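Local coordinates for MSM0271 protein (Mycobacterium smegmatis, PDB 5SUH) that forms part of the protein shell of the RMM bacterial microcompartment as a double-ringed trimer of tandem, circularly permuted BMC domains, at residues R30-L38 / L124-L135. Sequence-based numbering, arbitrary orientation.
Sequences RTQIRVYLL and LAGTGNRAEDQL
Tyr36 and Leu124 bring strand 32-39 of the first circularly permuted BMC domain, outermost in its four-stranded sheet within the chain, against the end of helix 113-127. The helix terminates in a Schellman motif at Gly128; the chain then passes from beside Thr31 to beside Tyr36 at Ala131, and turns back to Arg34 at Gln134 on its way toward the second domain. The apolar part is centred on the Tyr36 ring, which CG anti to the backbone N (chi1 176°) carries out to the Leu124 side chain. Leu124 CD2 sits over one face in a CH-pi contact, 4.1 Å from the ring centroid and displaced toward the rim, and the same methyl meets Ile33 CD1 at 3.8 Å. Ala131 CB approaches the ring obliquely. Asn129 ND2 donates to Thr31 O (3.0 Å) and to Thr127 OG1 (2.8 Å), itself hydrogen-bonded to Ile123 O in the last helical turn; the two acceptors fix the amide and tie the helix end to the residue just before the strand. Leu135 N bonds to Arg34 O, while Gln134 CA points its hydrogen at Ile33 O. Arg34 and Val35 form a classic beta bulge opposite Glu71, which also takes a salt bridge from Arg34 NE. Just past this bulge, Gln134 OE1 accepts an almost straight bond from Tyr36 N at 2.6 Å, the donor tilted 34° from the carbonyl plane.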
loop_
_atom_site.group_PDB
_atom_site.type_symbol
_atom_site.label_atom_id
_atom_site.label_comp_id
_atom_site.label_asym_id
_atom_site.label_seq_id
_atom_site.Cartn_x
_atom_site.Cartn_y
_atom_site.Cartn_z
ATOM N N ARG A 30 -23.479 27.547 8.681
ATOM C CA ARG A 30 -22.074 27.408 8.299
ATOM C C ARG A 30 -21.652 25.935 8.100
ATOM O O ARG A 30 -21.241 25.546 7.003
ATOM C CB ARG A 30 -21.177 28.035 9.369
ATOM C CG ARG A 30 -19.865 28.483 8.838
ATOM C CD ARG A 30 -20.155 29.493 7.735
ATOM N NE ARG A 30 -18.952 30.049 7.132
ATOM C CZ ARG A 30 -18.061 29.338 6.448
ATOM N NH1 ARG A 30 -16.995 29.937 5.933
ATOM N NH2 ARG A 30 -18.242 28.034 6.265
ATOM N N THR A 31 -21.781 25.128 9.156
ATOM C CA THR A 31 -21.558 23.679 9.090
ATOM C C THR A 31 -22.828 22.877 8.767
ATOM O O THR A 31 -23.751 22.825 9.580
ATOM C CB THR A 31 -20.978 23.152 10.416
ATOM O OG1 THR A 31 -19.685 23.731 10.626
ATOM C CG2 THR A 31 -20.829 21.658 10.378
ATOM N N GLN A 32 -22.868 22.232 7.599
ATOM C CA GLN A 32 -24.057 21.471 7.219
ATOM C C GLN A 32 -24.003 19.987 7.569
ATOM O O GLN A 32 -23.073 19.273 7.207
ATOM C CB GLN A 32 -24.361 21.590 5.729
ATOM C CG GLN A 32 -25.664 20.846 5.413
ATOM C CD GLN A 32 -25.861 20.506 3.955
ATOM O OE1 GLN A 32 -25.438 21.247 3.066
ATOM N NE2 GLN A 32 -26.525 19.378 3.698
ATOM N N ILE A 33 -25.039 19.528 8.256
ATOM C CA ILE A 33 -25.155 18.129 8.586
ATOM C C ILE A 33 -25.868 17.316 7.498
ATOM O O ILE A 33 -27.011 17.577 7.151
ATOM C CB ILE A 33 -25.856 17.972 9.927
ATOM C CG1 ILE A 33 -24.838 18.348 11.017
ATOM C CG2 ILE A 33 -26.321 16.541 10.110
ATOM C CD1 ILE A 33 -25.252 18.015 12.419
ATOM N N ARG A 34 -25.146 16.347 6.949
ATOM C CA ARG A 34 -25.644 15.478 5.891
ATOM C C ARG A 34 -26.297 14.254 6.517
ATOM O O ARG A 34 -27.396 13.855 6.127
ATOM C CB ARG A 34 -24.493 14.995 5.003
ATOM C CG ARG A 34 -23.645 16.086 4.433
ATOM C CD ARG A 34 -23.554 16.031 2.958
ATOM N NE ARG A 34 -23.334 14.694 2.430
ATOM C CZ ARG A 34 -23.589 14.391 1.158
ATOM N NH1 ARG A 34 -24.057 15.332 0.340
ATOM N NH2 ARG A 34 -23.425 13.159 0.711
ATOM N N VAL A 35 -25.605 13.682 7.508
ATOM C CA VAL A 35 -26.090 12.525 8.255
ATOM C C VAL A 35 -25.886 12.747 9.762
ATOM O O VAL A 35 -24.813 13.181 10.172
ATOM C CB VAL A 35 -25.353 11.229 7.851
ATOM C CG1 VAL A 35 -25.866 10.055 8.674
ATOM C CG2 VAL A 35 -25.519 10.949 6.401
ATOM N N TYR A 36 -26.916 12.476 10.571
ATOM C CA TYR A 36 -26.815 12.527 12.044
ATOM C C TYR A 36 -27.664 11.410 12.652
ATOM O O TYR A 36 -28.895 11.508 12.660
ATOM C CB TYR A 36 -27.276 13.896 12.600
ATOM C CG TYR A 36 -27.299 13.999 14.126
ATOM C CD1 TYR A 36 -28.444 13.658 14.864
ATOM C CD2 TYR A 36 -26.184 14.442 14.827
ATOM C CE1 TYR A 36 -28.455 13.735 16.256
ATOM C CE2 TYR A 36 -26.191 14.531 16.221
ATOM C CZ TYR A 36 -27.315 14.180 16.925
ATOM O OH TYR A 36 -27.286 14.286 18.291
ATOM N N LEU A 37 -27.028 10.384 13.201
ATOM C CA LEU A 37 -27.775 9.211 13.647
ATOM C C LEU A 37 -27.227 8.461 14.846
ATOM O O LEU A 37 -26.034 8.139 14.906
ATOM C CB LEU A 37 -27.893 8.200 12.506
ATOM C CG LEU A 37 -29.283 8.018 11.889
ATOM C CD1 LEU A 37 -29.337 6.686 11.166
ATOM C CD2 LEU A 37 -30.418 8.139 12.923
ATOM N N LEU A 38 -28.126 8.160 15.783
ATOM C CA LEU A 38 -27.878 7.162 16.825
ATOM C C LEU A 38 -28.140 5.764 16.338
ATOM O O LEU A 38 -29.254 5.414 15.967
ATOM C CB LEU A 38 -28.727 7.394 18.065
ATOM C CG LEU A 38 -28.014 8.015 19.252
ATOM C CD1 LEU A 38 -27.521 9.381 18.917
ATOM C CD2 LEU A 38 -29.032 8.113 20.356
ATOM N N LEU A 124 -24.777 19.351 17.973
ATOM C CA LEU A 124 -25.903 20.097 17.434
ATOM C C LEU A 124 -25.935 21.529 17.947
ATOM O O LEU A 124 -26.066 22.477 17.160
ATOM C CB LEU A 124 -27.220 19.397 17.778
ATOM C CG LEU A 124 -27.475 18.070 17.054
ATOM C CD1 LEU A 124 -28.838 17.539 17.461
ATOM C CD2 LEU A 124 -27.363 18.216 15.526
ATOM N N ALA A 125 -25.770 21.684 19.258
ATOM C CA ALA A 125 -25.801 23.010 19.891
ATOM C C ALA A 125 -24.631 23.882 19.425
ATOM O O ALA A 125 -24.817 25.038 19.066
ATOM C CB ALA A 125 -25.785 22.876 21.405
ATOM N N GLY A 126 -23.436 23.305 19.399
ATOM C CA GLY A 126 -22.239 24.026 19.012
ATOM C C GLY A 126 -22.126 24.356 17.532
ATOM O O GLY A 126 -21.228 25.087 17.128
ATOM N N THR A 127 -22.999 23.798 16.704
ATOM C CA THR A 127 -22.971 24.127 15.277
ATOM C C THR A 127 -24.273 24.820 14.850
ATOM O O THR A 127 -24.434 25.198 13.687
ATOM C CB THR A 127 -22.733 22.888 14.407
ATOM O OG1 THR A 127 -23.734 21.910 14.709
ATOM C CG2 THR A 127 -21.377 22.292 14.688
ATOM N N GLY A 128 -25.188 25.000 15.800
ATOM C CA GLY A 128 -26.480 25.602 15.517
ATOM C C GLY A 128 -27.326 24.736 14.595
ATOM O O GLY A 128 -28.042 25.255 13.745
ATOM N N ASN A 129 -27.231 23.414 14.743
ATOM C CA ASN A 129 -28.027 22.496 13.920
ATOM C C ASN A 129 -29.087 21.680 14.694
ATOM O O ASN A 129 -29.056 21.588 15.932
ATOM C CB ASN A 129 -27.106 21.526 13.174
ATOM C CG ASN A 129 -26.310 22.200 12.078
ATOM O OD1 ASN A 129 -26.840 22.533 11.033
ATOM N ND2 ASN A 129 -25.013 22.340 12.287
ATOM N N ARG A 130 -29.993 21.054 13.946
ATOM C CA ARG A 130 -30.946 20.093 14.503
ATOM C C ARG A 130 -30.917 18.774 13.755
ATOM O O ARG A 130 -30.439 18.703 12.618
ATOM C CB ARG A 130 -32.373 20.647 14.468
ATOM C CG ARG A 130 -32.524 22.018 15.047
ATOM C CD ARG A 130 -33.865 22.602 14.714
ATOM N NE ARG A 130 -33.974 23.951 15.271
ATOM C CZ ARG A 130 -34.956 24.815 15.034
ATOM N NH1 ARG A 130 -35.925 24.530 14.184
ATOM N NH2 ARG A 130 -34.934 25.997 15.628
ATOM N N ALA A 131 -31.449 17.732 14.386
ATOM C CA ALA A 131 -31.341 16.370 13.849
ATOM C C ALA A 131 -32.028 16.282 12.473
ATOM O O ALA A 131 -31.579 15.579 11.577
ATOM C CB ALA A 131 -31.963 15.363 14.819
ATOM N N GLU A 132 -33.106 17.028 12.289
ATOM C CA GLU A 132 -33.860 16.878 11.065
ATOM C C GLU A 132 -33.305 17.797 9.975
ATOM O O GLU A 132 -33.870 17.872 8.890
ATOM C CB GLU A 132 -35.368 17.102 11.321
ATOM C CG GLU A 132 -35.818 18.478 11.811
ATOM C CD GLU A 132 -35.741 18.675 13.333
ATOM O OE1 GLU A 132 -35.131 17.836 14.057
ATOM O OE2 GLU A 132 -36.356 19.669 13.802
ATOM N N ASP A 133 -32.166 18.439 10.244
ATOM C CA ASP A 133 -31.458 19.201 9.202
ATOM C C ASP A 133 -30.676 18.243 8.273
ATOM O O ASP A 133 -30.238 18.653 7.207
ATOM C CB ASP A 133 -30.428 20.189 9.804
ATOM C CG ASP A 133 -31.042 21.419 10.432
ATOM O OD1 ASP A 133 -32.168 21.829 10.060
ATOM O OD2 ASP A 133 -30.365 21.982 11.320
ATOM N N GLN A 134 -30.545 16.970 8.650
ATOM C CA GLN A 134 -29.850 15.997 7.800
ATOM C C GLN A 134 -30.608 15.686 6.496
ATOM O O GLN A 134 -31.798 16.032 6.340
ATOM C CB GLN A 134 -29.577 14.683 8.558
ATOM C CG GLN A 134 -30.747 13.669 8.603
ATOM C CD GLN A 134 -30.394 12.390 9.390
ATOM O OE1 GLN A 134 -29.226 11.996 9.470
ATOM N NE2 GLN A 134 -31.404 11.720 9.924
ATOM N N LEU A 135 -29.907 15.051 5.552
ATOM C CA LEU A 135 -30.536 14.568 4.313
ATOM C C LEU A 135 -31.286 13.258 4.539
ATOM O O LEU A 135 -30.781 12.358 5.219
ATOM C CB LEU A 135 -29.482 14.396 3.221
ATOM C CG LEU A 135 -28.851 15.687 2.675
ATOM C CD1 LEU A 135 -27.678 15.381 1.746
ATOM C CD2 LEU A 135 -29.904 16.442 1.901
#